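Local coordinates for protein kojibiose phosphorylase (Gut metagenome, PDB 6W0P) that belongs to glycoside hydrolase family 65, joining a beta-sandwich N-terminal domain to a helical barrel catalytic domain and a small C-terminal beta domain, at residues Lys383-Glu388 with Gly393-Val398; Glu405-Asn408 with His412-Thr415; Asp149-Tyr154 with Leu271-Glu276; Lys190-Gly195 with Gln265-Ala270; Thr649-Asp652 with Tyr656-Asn659. One frame throughout, in Å; residues are numbered along the deposited sequence.

From the N terminus, contact 3 opens first, at the start of strand 152-161, and closes 117 residues later on helix 263-277. Contact 4 is nested inside that loop: it joins edge strand 186-194 to the preceding turn of the same helix, so both clasp helix 263-277 to one large antiparallel sheet, with centres about 12 Å apart. The remaining contacts follow in series within the catalytic domain, each closing a short local loop. Contacts 1 and 2 are neighbours and touch, joined by an arginine of contact 1 and a glutamate of contact 2. Contact 5, between helices 638-645 and 666-680, lies across the chain's centre from contact 1.

Contact 1: Lys383-Glu388 with Gly393-Val398; sequences KARAKE and GACFPV
Lys383 and Ala386, three residues apart on helix 379-388, hold the carbonyl of Gly393 between them where the chain that follows returns and passes across this helix of the (alpha/alpha)6-barrel catalytic domain. Gly393 O lies 3.1 Å from Lys383 CA, a CA-H...O contact with an angle of 157° at the hydrogen. The CG of Lys383 and the methyl of Ala386 close in on the same oxygen, the latter with CB 3.4 Å from Gly393 O. No direct hydrogen bond joins the segments. Instead one water donates to Gly393 O, at 2.7 Å, and to the helix carbonyl Lys383 O, at 2.8 Å.

Two residues on, Cys395 turns its CB onto the backbone of Ala386, 3.8 Å from Ala386 CA. Its thiol extends to the Arg385 chain, with SG 4.1 Å from Arg385 CG, while Cys395 O rests against Arg385 CB at 3.3 Å. Further out, Phe454 of helix 437-458 packs on both Ala386 and Cys395, and Glu388 O is hydrogen-bonded to Ser575 OG of the second subunit.

Arg385 starts with CG opposite its backbone N (chi1 -176°), then bends at chi2; its guanidinium also donates to Gly77 O and Ala413 O. Within the helix, Arg385 NH1 makes a nearly straight salt-bridging bond to Glu388 OE1, 3.1 Å long at 173°, in the guanidinium plane, reaching OE1 on its anti side but tilted out of the carboxylate plane.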
# COMPACT_ATOMS: atom_id res chain seq x y z
N LYS A 383 -3.74 -23.20 4.85
CA LYS A 383 -2.46 -23.81 4.41
C LYS A 383 -1.96 -23.13 3.14
O LYS A 383 -0.74 -22.90 3.03
CB LYS A 383 -2.60 -25.32 4.22
CG LYS A 383 -2.60 -26.12 5.51
CD LYS A 383 -3.41 -27.38 5.43
CE LYS A 383 -2.60 -28.62 5.17
NZ LYS A 383 -3.49 -29.80 5.10
N ALA A 384 -2.87 -22.78 2.23
CA ALA A 384 -2.52 -22.02 1.00
C ALA A 384 -2.04 -20.62 1.41
O ALA A 384 -1.07 -20.12 0.79
CB ALA A 384 -3.71 -22.00 0.05
N ARG A 385 -2.63 -20.04 2.45
CA ARG A 385 -2.26 -18.70 2.96
C ARG A 385 -0.84 -18.75 3.51
O ARG A 385 -0.09 -17.79 3.24
CB ARG A 385 -3.22 -18.19 4.04
CG ARG A 385 -2.91 -16.77 4.52
CD ARG A 385 -2.76 -15.73 3.42
NE ARG A 385 -2.24 -14.47 3.92
CZ ARG A 385 -1.85 -13.42 3.18
NH1 ARG A 385 -1.87 -13.45 1.86
NH2 ARG A 385 -1.40 -12.34 3.79
N ALA A 386 -0.50 -19.77 4.29
CA ALA A 386 0.86 -19.95 4.85
C ALA A 386 1.87 -19.98 3.69
O ALA A 386 2.92 -19.29 3.80
CB ALA A 386 0.94 -21.19 5.71
N LYS A 387 1.55 -20.70 2.61
CA LYS A 387 2.42 -20.79 1.39
C LYS A 387 2.54 -19.41 0.73
O LYS A 387 3.69 -19.06 0.41
CB LYS A 387 1.93 -21.91 0.46
CG LYS A 387 2.20 -23.30 1.01
CD LYS A 387 1.94 -24.47 0.05
CE LYS A 387 2.45 -25.79 0.60
NZ LYS A 387 2.23 -26.92 -0.34
N GLU A 388 1.46 -18.63 0.62
CA GLU A 388 1.50 -17.25 0.07
C GLU A 388 2.48 -16.38 0.90
O GLU A 388 2.99 -15.37 0.34
CB GLU A 388 0.11 -16.60 0.05
CG GLU A 388 -0.90 -17.17 -0.96
CD GLU A 388 -2.34 -16.67 -0.77
OE1 GLU A 388 -2.62 -15.99 0.25
OE2 GLU A 388 -3.19 -16.94 -1.64
N GLY A 393 2.33 -25.16 7.14
CA GLY A 393 1.25 -25.27 8.13
C GLY A 393 0.07 -24.39 7.75
O GLY A 393 -0.21 -24.24 6.54
N ALA A 394 -0.64 -23.86 8.74
CA ALA A 394 -1.92 -23.14 8.53
C ALA A 394 -1.81 -21.73 9.13
O ALA A 394 -1.60 -21.62 10.36
CB ALA A 394 -3.06 -23.93 9.12
N CYS A 395 -1.87 -20.72 8.27
CA CYS A 395 -1.90 -19.28 8.63
C CYS A 395 -3.33 -18.81 8.43
O CYS A 395 -3.70 -18.55 7.27
CB CYS A 395 -0.94 -18.46 7.79
SG CYS A 395 -1.01 -16.69 8.18
N PHE A 396 -4.14 -18.80 9.49
CA PHE A 396 -5.55 -18.35 9.40
C PHE A 396 -5.56 -16.85 9.12
O PHE A 396 -4.78 -16.08 9.70
CB PHE A 396 -6.32 -18.73 10.67
CG PHE A 396 -6.73 -20.17 10.72
CD1 PHE A 396 -7.88 -20.59 10.07
CD2 PHE A 396 -5.96 -21.10 11.39
CE1 PHE A 396 -8.24 -21.93 10.08
CE2 PHE A 396 -6.31 -22.44 11.38
CZ PHE A 396 -7.45 -22.85 10.73
N PRO A 397 -6.46 -16.39 8.23
CA PRO A 397 -6.42 -15.02 7.76
C PRO A 397 -6.94 -13.97 8.76
O PRO A 397 -7.73 -14.31 9.62
CB PRO A 397 -7.33 -15.09 6.52
CG PRO A 397 -8.35 -16.16 6.89
CD PRO A 397 -7.52 -17.20 7.60
N VAL A 398 -6.54 -12.72 8.56
CA VAL A 398 -7.03 -11.51 9.29
C VAL A 398 -8.54 -11.38 9.04
O VAL A 398 -9.31 -11.25 10.01
CB VAL A 398 -6.27 -10.25 8.85
CG1 VAL A 398 -6.90 -8.99 9.41
CG2 VAL A 398 -4.80 -10.33 9.23
O HOH W 1 0.77 -24.94 4.10

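Contact 2: Glu405-Asn408 with His412-Thr415; sequences EACN and HAST
Ala413 is the residue round which this contact is built: its methyl points into a niche formed by Glu405 and Cys407. The nearest atom there is a backbone oxygen, with Cys407 O 3.5 Å from Ala413 CB. Flanking it are the Glu405 carboxylate, whose OE1 is 3.9 Å from Ala413 CB, and the thiol, with Cys407 SG 4.2 Å from that same methyl carbon. The thiol stretches out opposite the backbone N (chi1 174°), which brings it to the side of the Ala413 methyl; it also brushes the CB of His412.

Glu405 does more than line the niche. A bend at chi2 (61°) folds its carboxylate back over its own loop, and OE2 accepts the NH two residues ahead: Cys407 N lies 3.0 Å from Glu405 OE2, with an angle of 157° and approach from the anti side. The bond from Ala406 N to this oxygen is weak. The carboxylate also takes the backbone NH of Val398, on OE1, and of Ala399, on OE2, so main-chain donors hold both oxygens. A water bridges the two sides, 2.7 Å from Glu405 OE1 and 3.1 Å from Ala413 O; its two hydrogens cannot serve all the acceptors near it at once.

The buried carboxylate thus gathers backbone NH groups from 398-399 and 406-407, in the connection that precedes helix 410-413 of the family 65 (alpha/alpha)6-barrel domain.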
# COMPACT_ATOMS: atom_id res chain seq x y z
N GLU A 405 -7.50 -15.26 2.62
CA GLU A 405 -7.27 -13.87 3.08
C GLU A 405 -8.10 -12.93 2.20
O GLU A 405 -7.98 -13.02 0.97
CB GLU A 405 -5.78 -13.53 3.09
CG GLU A 405 -5.51 -12.16 3.65
CD GLU A 405 -5.98 -12.00 5.09
OE1 GLU A 405 -5.26 -12.49 5.97
OE2 GLU A 405 -7.07 -11.43 5.31
N ALA A 406 -8.92 -12.08 2.80
CA ALA A 406 -9.71 -11.05 2.09
C ALA A 406 -9.13 -9.65 2.34
O ALA A 406 -9.47 -8.72 1.61
CB ALA A 406 -11.16 -11.13 2.49
N CYS A 407 -8.29 -9.49 3.35
CA CYS A 407 -7.62 -8.22 3.68
C CYS A 407 -6.47 -7.97 2.71
O CYS A 407 -5.51 -8.78 2.68
CB CYS A 407 -7.09 -8.25 5.11
SG CYS A 407 -6.13 -6.77 5.50
N ASN A 408 -6.53 -6.88 1.96
CA ASN A 408 -5.54 -6.56 0.89
C ASN A 408 -4.52 -5.54 1.40
O ASN A 408 -3.71 -5.03 0.57
CB ASN A 408 -6.23 -6.13 -0.41
CG ASN A 408 -6.93 -4.79 -0.33
OD1 ASN A 408 -6.82 -4.10 0.67
ND2 ASN A 408 -7.66 -4.42 -1.36
N HIS A 412 -1.32 -5.44 7.61
CA HIS A 412 -2.07 -6.28 8.56
C HIS A 412 -1.94 -7.74 8.12
O HIS A 412 -1.58 -8.57 9.00
CB HIS A 412 -3.54 -5.85 8.74
CG HIS A 412 -3.72 -4.45 9.22
ND1 HIS A 412 -4.91 -3.75 9.04
CD2 HIS A 412 -2.84 -3.58 9.73
CE1 HIS A 412 -4.76 -2.51 9.46
NE2 HIS A 412 -3.49 -2.38 9.88
N ALA A 413 -2.23 -8.04 6.85
CA ALA A 413 -2.38 -9.44 6.35
C ALA A 413 -1.04 -10.18 6.38
O ALA A 413 -1.09 -11.40 6.58
CB ALA A 413 -3.00 -9.51 4.97
N SER A 414 0.09 -9.50 6.23
CA SER A 414 1.43 -10.14 6.21
C SER A 414 2.07 -10.12 7.60
O SER A 414 3.11 -10.79 7.80
CB SER A 414 2.34 -9.49 5.20
OG SER A 414 1.81 -9.60 3.89
N THR A 415 1.48 -9.40 8.56
CA THR A 415 2.19 -9.05 9.81
C THR A 415 1.52 -9.59 11.08
O THR A 415 2.26 -9.69 12.09
CB THR A 415 2.36 -7.53 9.92
OG1 THR A 415 1.05 -6.96 9.98
CG2 THR A 415 3.16 -6.99 8.77
O HOH W 2 -2.99 -13.81 6.51

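Contact 3: Asp149-Tyr154 with Leu271-Glu276; sequences DCENAY and LTKLKE
Lys273 and Glu151 both send CG to the side opposite the carbonyl carbon, next to the backbone N, and each chain then kinks to present its charge. In Lys273 the long arm reaches away from helix 263-277 and bends only at chi4 (-102°), which swings the ammonium over to the carboxylate. In Glu151 the bend comes earlier, at chi2 (93°). The two side chains meet at a slant, and their ends form a loose salt bridge in which Lys273 NZ lies 3.6 Å from Glu151 OE2. The second oxygen is a little farther, with Glu151 OE1 4.0 Å from Lys273 NZ. At these lengths the attraction is electrostatic, without a hydrogen bond.

A type I beta turn from Asp149 to Asn152, closed by Asn152 N to Asp149 O at 3.1 Å, carries the glutamate and leads into strand 152-161. That strand belongs to the large antiparallel sheet of the N-terminal domain, a beta-sandwich of the galactose mutarotase-like clan, against which helix 263-277 lies. On the sheet-facing side of the helix Leu274 rests on Tyr250, Thr252 and Val214.

The ammonium probably feels a second negative charge as well, since Asp149 OD1 stands 5.7 Å from Lys273 NZ. The other oxygen of that aspartate is bridged to Lys288. On the strand, Asn152 ND2 donates to Tyr154 OH at 3.1 Å, with the hydroxyl tilted from the amide plane. Asn152 OD1 is hydrogen-bonded to Thr252 OG1, and Tyr154 OH to Asp146 OD2.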
# COMPACT_ATOMS: atom_id res chain seq x y z
N ASP A 149 -36.24 -23.80 11.95
CA ASP A 149 -36.21 -24.20 10.52
C ASP A 149 -35.78 -22.99 9.71
O ASP A 149 -36.67 -22.31 9.17
CB ASP A 149 -37.55 -24.77 10.06
CG ASP A 149 -37.98 -26.00 10.85
OD1 ASP A 149 -37.29 -27.02 10.71
OD2 ASP A 149 -38.98 -25.91 11.61
N CYS A 150 -34.48 -22.71 9.65
CA CYS A 150 -33.91 -21.36 9.38
C CYS A 150 -33.99 -21.00 7.89
O CYS A 150 -33.78 -19.82 7.56
CB CYS A 150 -32.49 -21.25 9.90
SG CYS A 150 -32.36 -21.67 11.66
N GLU A 151 -34.35 -21.97 7.05
CA GLU A 151 -34.62 -21.80 5.60
C GLU A 151 -35.88 -20.95 5.40
O GLU A 151 -36.01 -20.39 4.29
CB GLU A 151 -34.79 -23.15 4.92
CG GLU A 151 -33.62 -24.10 5.17
CD GLU A 151 -33.80 -25.05 6.35
OE1 GLU A 151 -34.75 -24.87 7.19
OE2 GLU A 151 -32.97 -25.97 6.45
N ASN A 152 -36.76 -20.86 6.40
CA ASN A 152 -38.07 -20.17 6.27
C ASN A 152 -38.04 -18.75 6.84
O ASN A 152 -37.40 -18.52 7.88
CB ASN A 152 -39.19 -20.90 6.98
CG ASN A 152 -39.30 -22.35 6.55
OD1 ASN A 152 -38.86 -22.68 5.45
ND2 ASN A 152 -39.89 -23.17 7.40
N ALA A 153 -38.82 -17.88 6.19
CA ALA A 153 -39.15 -16.49 6.59
C ALA A 153 -40.65 -16.28 6.38
O ALA A 153 -41.22 -16.87 5.45
CB ALA A 153 -38.37 -15.49 5.76
N TYR A 154 -41.27 -15.45 7.20
CA TYR A 154 -42.72 -15.20 7.16
C TYR A 154 -42.98 -13.70 7.16
O TYR A 154 -42.26 -12.92 7.85
CB TYR A 154 -43.38 -15.88 8.36
CG TYR A 154 -42.90 -17.29 8.57
CD1 TYR A 154 -43.10 -18.25 7.60
CD2 TYR A 154 -42.23 -17.66 9.73
CE1 TYR A 154 -42.65 -19.55 7.77
CE2 TYR A 154 -41.78 -18.95 9.92
CZ TYR A 154 -42.01 -19.91 8.95
OH TYR A 154 -41.54 -21.18 9.13
N LEU A 271 -39.92 -26.45 -2.20
CA LEU A 271 -41.40 -26.52 -2.32
C LEU A 271 -42.00 -27.37 -1.20
O LEU A 271 -43.09 -27.00 -0.72
CB LEU A 271 -41.78 -27.06 -3.69
CG LEU A 271 -41.57 -26.09 -4.84
CD1 LEU A 271 -42.23 -26.62 -6.11
CD2 LEU A 271 -42.09 -24.72 -4.49
N THR A 272 -41.35 -28.48 -0.84
CA THR A 272 -41.79 -29.40 0.25
C THR A 272 -41.82 -28.63 1.58
O THR A 272 -42.85 -28.68 2.29
CB THR A 272 -40.92 -30.66 0.32
OG1 THR A 272 -40.88 -31.25 -0.98
CG2 THR A 272 -41.44 -31.67 1.32
N LYS A 273 -40.74 -27.90 1.92
CA LYS A 273 -40.67 -27.13 3.19
C LYS A 273 -41.64 -25.94 3.14
O LYS A 273 -42.35 -25.72 4.13
CB LYS A 273 -39.22 -26.72 3.47
CG LYS A 273 -38.39 -27.79 4.18
CD LYS A 273 -36.92 -27.67 3.85
CE LYS A 273 -36.09 -28.84 4.35
NZ LYS A 273 -35.37 -28.47 5.58
N LEU A 274 -41.69 -25.20 2.03
CA LEU A 274 -42.66 -24.08 1.87
C LEU A 274 -44.07 -24.59 2.20
O LEU A 274 -44.76 -23.94 3.02
CB LEU A 274 -42.61 -23.56 0.43
CG LEU A 274 -43.53 -22.37 0.16
CD1 LEU A 274 -43.16 -21.17 1.03
CD2 LEU A 274 -43.53 -22.01 -1.31
N LYS A 275 -44.44 -25.73 1.62
CA LYS A 275 -45.76 -26.41 1.80
C LYS A 275 -45.98 -26.73 3.28
O LYS A 275 -47.01 -26.29 3.83
CB LYS A 275 -45.82 -27.66 0.89
CG LYS A 275 -47.06 -28.53 1.04
CD LYS A 275 -48.37 -27.76 0.91
CE LYS A 275 -49.59 -28.66 0.90
NZ LYS A 275 -50.81 -27.90 1.25
N GLU A 276 -45.04 -27.44 3.92
CA GLU A 276 -45.13 -27.78 5.37
C GLU A 276 -45.35 -26.49 6.17
O GLU A 276 -46.27 -26.46 7.00
CB GLU A 276 -43.89 -28.54 5.86
CG GLU A 276 -44.04 -30.07 5.80
CD GLU A 276 -42.85 -30.87 5.27
OE1 GLU A 276 -43.08 -32.03 4.84
OE2 GLU A 276 -41.69 -30.35 5.27

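Contact 4: Lys190-Gly195 with Gln265-Ala270; sequences KEFKIG and QQRDIA
Arg267 lies over one face of the Phe192 ring, and two kinds of pi interaction come from this one placement. The first is cation-pi: Arg267 CZ stands 4.2 Å from the ring centroid of Phe192, 28° off the normal, with the guanidinium tilted and not parallel to the ring. Its NE comes closest, 3.5 Å from Phe192 CD2. The second is CH-pi, in which Arg267 CD sits almost directly above the centre, 4.0 Å from the centroid of the Phe192 ring. A bend at chi3 (-97°) lets methylene and guanidinium share the ring; Phe192 CG sits in the crowded position between the backbone N and the carbonyl carbon, and the ring presents a face to the arginine.

Aliphatic carbons touch the guanidinium nitrogens by van der Waals contact. Lys190 CG meets the group at the edge, 3.5 Å from Arg267 NH2, and Ile194 CD1 approaches obliquely to 3.3 Å from Arg267 NH1. Three residues of one strand face thus touch a single arginine.

The two like charges stay apart: the Lys190 chain bends at chi2 and carries its ammonium off, with Lys190 NZ 5.6 Å from Arg267 NH2.

Segments 190-194 and 265-270 run at 45° to each other, their axes 11.9 Å apart. Strand 186-194 is an outermost one of the large antiparallel sheet; inward, Phe192 also packs on Thr201 of strand 197-204 and on Thr212 and Val214 of strand 210-217, where Ala270 of helix 263-277 rests too.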
# COMPACT_ATOMS: atom_id res chain seq x y z
N LYS A 190 -33.68 -20.09 -13.45
CA LYS A 190 -35.10 -20.39 -13.77
C LYS A 190 -36.04 -19.53 -12.91
O LYS A 190 -35.70 -19.27 -11.73
CB LYS A 190 -35.36 -21.88 -13.56
CG LYS A 190 -36.58 -22.44 -14.27
CD LYS A 190 -36.49 -22.42 -15.80
CE LYS A 190 -37.63 -23.19 -16.43
NZ LYS A 190 -37.42 -23.42 -17.87
N GLU A 191 -37.18 -19.11 -13.49
CA GLU A 191 -38.38 -18.62 -12.77
C GLU A 191 -39.51 -19.63 -13.02
O GLU A 191 -39.51 -20.22 -14.10
CB GLU A 191 -38.74 -17.20 -13.21
CG GLU A 191 -37.59 -16.23 -13.06
CD GLU A 191 -36.66 -16.16 -14.26
OE1 GLU A 191 -37.08 -16.58 -15.34
OE2 GLU A 191 -35.52 -15.68 -14.11
N PHE A 192 -40.40 -19.88 -12.05
CA PHE A 192 -41.41 -20.96 -12.18
C PHE A 192 -42.61 -20.68 -11.29
O PHE A 192 -42.45 -20.07 -10.20
CB PHE A 192 -40.82 -22.31 -11.78
CG PHE A 192 -40.15 -22.34 -10.43
CD1 PHE A 192 -40.88 -22.61 -9.28
CD2 PHE A 192 -38.79 -22.11 -10.31
CE1 PHE A 192 -40.26 -22.63 -8.04
CE2 PHE A 192 -38.17 -22.12 -9.06
CZ PHE A 192 -38.91 -22.37 -7.93
N LYS A 193 -43.78 -21.15 -11.72
CA LYS A 193 -44.97 -21.27 -10.86
C LYS A 193 -45.43 -22.73 -10.93
O LYS A 193 -45.65 -23.22 -12.03
CB LYS A 193 -46.05 -20.25 -11.23
CG LYS A 193 -47.37 -20.40 -10.48
CD LYS A 193 -48.03 -19.08 -10.14
CE LYS A 193 -49.52 -19.19 -9.90
NZ LYS A 193 -49.87 -20.22 -8.89
N ILE A 194 -45.51 -23.38 -9.77
CA ILE A 194 -45.98 -24.78 -9.61
C ILE A 194 -47.06 -24.76 -8.53
O ILE A 194 -46.71 -24.57 -7.37
CB ILE A 194 -44.80 -25.70 -9.24
CG1 ILE A 194 -43.62 -25.43 -10.18
CG2 ILE A 194 -45.25 -27.16 -9.22
CD1 ILE A 194 -42.64 -26.59 -10.37
N GLY A 195 -48.32 -24.94 -8.92
CA GLY A 195 -49.48 -24.88 -8.00
C GLY A 195 -49.58 -23.50 -7.37
O GLY A 195 -49.45 -22.50 -8.10
N GLN A 265 -33.58 -31.08 -7.34
CA GLN A 265 -33.71 -31.51 -5.92
C GLN A 265 -33.80 -30.29 -4.98
O GLN A 265 -34.52 -30.38 -3.97
CB GLN A 265 -32.52 -32.38 -5.50
CG GLN A 265 -32.41 -33.70 -6.26
CD GLN A 265 -31.17 -34.46 -5.84
OE1 GLN A 265 -30.47 -34.06 -4.90
NE2 GLN A 265 -30.90 -35.56 -6.52
N GLN A 266 -33.06 -29.22 -5.30
CA GLN A 266 -33.03 -27.93 -4.55
C GLN A 266 -34.44 -27.35 -4.56
O GLN A 266 -34.97 -27.03 -3.47
CB GLN A 266 -32.05 -26.93 -5.18
CG GLN A 266 -31.78 -25.69 -4.35
CD GLN A 266 -30.67 -24.82 -4.89
OE1 GLN A 266 -30.91 -23.77 -5.47
NE2 GLN A 266 -29.43 -25.25 -4.68
N ARG A 267 -35.01 -27.29 -5.76
CA ARG A 267 -36.39 -26.79 -6.00
C ARG A 267 -37.39 -27.67 -5.25
O ARG A 267 -38.26 -27.10 -4.57
CB ARG A 267 -36.66 -26.74 -7.50
CG ARG A 267 -37.83 -25.84 -7.87
CD ARG A 267 -38.55 -26.29 -9.13
NE ARG A 267 -38.12 -25.59 -10.32
CZ ARG A 267 -38.64 -25.79 -11.53
NH1 ARG A 267 -39.60 -26.69 -11.71
NH2 ARG A 267 -38.19 -25.09 -12.56
N ASP A 268 -37.27 -28.99 -5.31
CA ASP A 268 -38.28 -29.88 -4.69
C ASP A 268 -38.20 -29.77 -3.16
O ASP A 268 -39.26 -29.74 -2.50
CB ASP A 268 -38.15 -31.34 -5.11
CG ASP A 268 -39.47 -32.08 -4.97
OD1 ASP A 268 -40.24 -32.06 -5.96
OD2 ASP A 268 -39.76 -32.60 -3.85
N ILE A 269 -36.99 -29.71 -2.60
CA ILE A 269 -36.81 -29.48 -1.14
C ILE A 269 -37.47 -28.14 -0.78
O ILE A 269 -38.27 -28.11 0.17
CB ILE A 269 -35.33 -29.54 -0.74
CG1 ILE A 269 -34.74 -30.93 -1.01
CG2 ILE A 269 -35.15 -29.12 0.72
CD1 ILE A 269 -33.22 -30.96 -1.11
N ALA A 270 -37.22 -27.09 -1.55
CA ALA A 270 -37.77 -25.75 -1.25
C ALA A 270 -39.30 -25.82 -1.20
O ALA A 270 -39.89 -25.34 -0.20
CB ALA A 270 -37.26 -24.74 -2.24

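Contact 5: Thr649-Asp652 with Tyr656-Asn659; sequences TRLD and YNNN
Arg650 meets Tyr656 with its backbone and the root of its side chain. Its carbonyl oxygen lies at the edge of the ring, near the ring plane, with Arg650 O 3.6 Å from Tyr656 CD1, and its CB lies 3.9 Å from Tyr656 CE1. Beyond CB the chain coils away through bends at chi2 and chi3 (-57°), taking the guanidinium to Asp654, Ser309 O and Gln312.

Leu651 follows and supplies the hydrogen bond of the contact: Tyr656 N donates to Leu651 O at 3.0 Å, arriving in the carbonyl plane with an angle of 148° at the hydrogen. A water donates to the same oxygen, at 3.0 Å from Leu651 O, and accepts Asn657 N at 2.9 Å. The leucine side chain reaches across to Asn657, its CD1 3.9 Å from Asn657 OD1 and its CD2 beside the amide carbon; that OD1 is hydrogen-bonded to Lys3 NZ. Asp652 OD1 is hydrogen-bonded to His665 ND1 and Thr660 OG1.

The turn, between helices 638-645 and 666-680 of the catalytic domain, is therefore a pi-turn closed mainly through the backbone: one carbonyl serves two successive NH groups, the first directly and the second through water, while the leucine and tyrosine side chains pack alongside.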
# COMPACT_ATOMS: atom_id res chain seq x y z
N THR A 649 -23.72 -1.18 26.60
CA THR A 649 -24.97 -1.82 26.13
C THR A 649 -25.67 -0.98 25.06
O THR A 649 -26.67 -1.52 24.48
CB THR A 649 -25.96 -2.11 27.26
OG1 THR A 649 -26.57 -0.89 27.69
CG2 THR A 649 -25.31 -2.81 28.44
N ARG A 650 -25.19 0.25 24.79
CA ARG A 650 -25.90 1.28 23.98
C ARG A 650 -25.13 1.67 22.71
O ARG A 650 -25.61 2.57 21.99
CB ARG A 650 -26.11 2.56 24.82
CG ARG A 650 -26.83 2.34 26.14
CD ARG A 650 -28.21 1.73 25.97
NE ARG A 650 -29.04 2.56 25.11
CZ ARG A 650 -30.34 2.42 24.97
NH1 ARG A 650 -30.99 1.48 25.65
NH2 ARG A 650 -31.00 3.23 24.13
N LEU A 651 -23.99 1.06 22.40
CA LEU A 651 -23.14 1.59 21.32
C LEU A 651 -23.96 1.67 20.02
O LEU A 651 -23.90 2.74 19.36
CB LEU A 651 -21.88 0.75 21.14
CG LEU A 651 -20.84 1.38 20.22
CD1 LEU A 651 -19.44 1.21 20.78
CD2 LEU A 651 -20.90 0.78 18.82
N ASP A 652 -24.69 0.61 19.66
CA ASP A 652 -25.55 0.61 18.43
C ASP A 652 -26.89 1.35 18.67
O ASP A 652 -27.26 2.21 17.82
CB ASP A 652 -25.75 -0.81 17.91
CG ASP A 652 -24.45 -1.33 17.32
OD1 ASP A 652 -23.88 -0.63 16.44
OD2 ASP A 652 -23.99 -2.38 17.77
N TYR A 656 -23.12 5.58 19.13
CA TYR A 656 -21.97 6.35 19.68
C TYR A 656 -20.82 6.49 18.65
O TYR A 656 -20.09 7.53 18.75
CB TYR A 656 -21.45 5.72 20.99
CG TYR A 656 -22.24 6.07 22.23
CD1 TYR A 656 -23.44 5.43 22.53
CD2 TYR A 656 -21.79 7.02 23.12
CE1 TYR A 656 -24.14 5.72 23.69
CE2 TYR A 656 -22.48 7.34 24.28
CZ TYR A 656 -23.66 6.68 24.57
OH TYR A 656 -24.36 7.01 25.68
N ASN A 657 -20.64 5.53 17.73
CA ASN A 657 -19.57 5.54 16.71
C ASN A 657 -20.01 6.31 15.45
O ASN A 657 -19.17 6.47 14.53
CB ASN A 657 -19.10 4.11 16.39
CG ASN A 657 -18.16 3.51 17.42
OD1 ASN A 657 -18.00 4.04 18.52
ND2 ASN A 657 -17.50 2.42 17.08
N ASN A 658 -21.29 6.69 15.35
CA ASN A 658 -21.89 7.42 14.20
C ASN A 658 -21.88 6.59 12.90
O ASN A 658 -22.15 7.17 11.86
CB ASN A 658 -21.24 8.80 14.01
CG ASN A 658 -21.61 9.77 15.12
OD1 ASN A 658 -22.79 9.97 15.42
ND2 ASN A 658 -20.61 10.36 15.74
N ASN A 659 -21.68 5.28 12.94
CA ASN A 659 -21.68 4.43 11.71
C ASN A 659 -22.56 3.18 11.91
O ASN A 659 -22.36 2.20 11.20
CB ASN A 659 -20.25 4.06 11.30
CG ASN A 659 -19.59 3.15 12.34
OD1 ASN A 659 -20.07 3.05 13.47
ND2 ASN A 659 -18.50 2.48 11.97
O HOH W 3 -22.39 3.33 16.89